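Local coordinates for prenyltransference for protein (Lavandula lanata, PDB 5HC8) that catalyses the head-to-middle condensation of two dimethylallyl diphosphate molecules to lavandulyl diphosphate, as a cis-prenyltransferase-fold enzyme, at the interface of chains A and B. Numbering follows the deposited sequence. Chains: chain A/B, prenyltransference for protein.

The interface of chains A and B. Residues chain A 159, 165-166; chain B 156-157, 160.
A:Pro166 sets the edge of its ring against the last turns of helix 144-160 of chain B. Its CG rests on the peptide link between B:Ala156 and B:Ala157, 3.6 Å from the backbone N of B:Ala157. The methyl CB of B:Ala156 touches the same ring atom at 3.9 Å. It also meets A:Val159, whose CG2 methyl lies 3.9 Å away. A:Val159 sits near the end of the matching helix of chain A. Its CG1 is anti to the backbone N (chi1 164°) and points to the carbonyl O of B:Ala156, at 3.7 Å. The two branches of A:Val159 therefore touch different groups of B:Ala156, CG1 its carbonyl O and CG2 its methyl. This is the close-packed part of the patch. Small alanines let the proline ring and the valine come down near the helix backbone.

B:Glu160 closes the neighbouring edge of the ring. Its CG is anti to the backbone N (chi1 -168°), and the chain stays extended to CD. That brings the carboxylate up to the CG-CD edge of the proline ring, with OE2 3.5 Å from CD of A:Pro166. Lower down, the stem of B:Glu160 crosses A:Val159 at about a right angle. An alanine in place of B:Glu160 would probably leave the CG-CD edge of A:Pro166 without the carboxylate that borders it, and open a gap there.

The packing is looser towards A:Arg165. Its CG makes the approach, 4.1 Å from OE2 of B:Glu160. The arginine chain bends at chi2 and chi3, and NE remains 6.3 Å from OE2. The opposite charges may attract at long range, but they form no salt bridge here.

The whole interface is two-fold symmetric, so the patch has a twin with the chains exchanged. It pairs the end of one helix with the start of 3-10 helix 166-168 of the other subunit, and probably helps to hold together a homodimer of the kind common among cis-prenyltransferases.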
loop_
_atom_site.group_PDB
_atom_site.type_symbol
_atom_site.label_atom_id
_atom_site.label_comp_id
_atom_site.label_asym_id
_atom_site.label_seq_id
_atom_site.Cartn_x
_atom_site.Cartn_y
_atom_site.Cartn_z
ATOM N N VAL A 159 -4.388 26.426 3.711
ATOM C CA VAL A 159 -3.486 26.926 4.749
ATOM C C VAL A 159 -3.026 28.308 4.301
ATOM O O VAL A 159 -3.047 29.228 5.097
ATOM C CB VAL A 159 -2.265 26.002 5.029
ATOM C CG1 VAL A 159 -1.133 26.703 5.818
ATOM C CG2 VAL A 159 -2.686 24.786 5.855
ATOM N N ARG A 165 -5.092 25.694 9.788
ATOM C CA ARG A 165 -3.749 25.802 10.358
ATOM C C ARG A 165 -2.987 24.466 10.152
ATOM O O ARG A 165 -3.601 23.414 10.042
ATOM C CB ARG A 165 -3.828 26.080 11.870
ATOM C CG ARG A 165 -3.360 27.474 12.304
ATOM C CD ARG A 165 -4.159 28.048 13.469
ATOM N NE ARG A 165 -4.342 27.133 14.609
ATOM C CZ ARG A 165 -5.383 26.321 14.797
ATOM N NH1 ARG A 165 -6.367 26.259 13.903
ATOM N NH2 ARG A 165 -5.450 25.566 15.889
ATOM N N PRO A 166 -1.660 24.502 10.128
ATOM C CA PRO A 166 -0.960 23.228 9.971
ATOM C C PRO A 166 -1.286 22.156 11.023
ATOM O O PRO A 166 -1.501 20.982 10.660
ATOM C CB PRO A 166 0.503 23.648 10.018
ATOM C CG PRO A 166 0.480 24.939 9.283
ATOM C CD PRO A 166 -0.792 25.625 9.758
ATOM N N ALA B 156 2.763 22.029 5.287
ATOM C CA ALA B 156 1.821 23.130 5.462
ATOM C C ALA B 156 2.510 24.264 6.312
ATOM O O ALA B 156 2.317 25.442 6.043
ATOM C CB ALA B 156 0.524 22.625 6.108
ATOM N N ALA B 157 3.305 23.903 7.308
ATOM C CA ALA B 157 4.005 24.883 8.091
ATOM C C ALA B 157 4.914 25.721 7.215
ATOM O O ALA B 157 4.952 26.917 7.385
ATOM C CB ALA B 157 4.788 24.249 9.204
ATOM N N GLU B 160 2.735 28.096 5.261
ATOM C CA GLU B 160 2.370 29.139 6.210
ATOM C C GLU B 160 3.485 30.194 6.362
ATOM O O GLU B 160 3.188 31.374 6.377
ATOM C CB GLU B 160 2.039 28.544 7.581
ATOM C CG GLU B 160 1.382 29.528 8.556
ATOM C CD GLU B 160 0.946 28.906 9.888
ATOM O OE1 GLU B 160 1.785 28.301 10.597
ATOM O OE2 GLU B 160 -0.240 29.054 10.258
#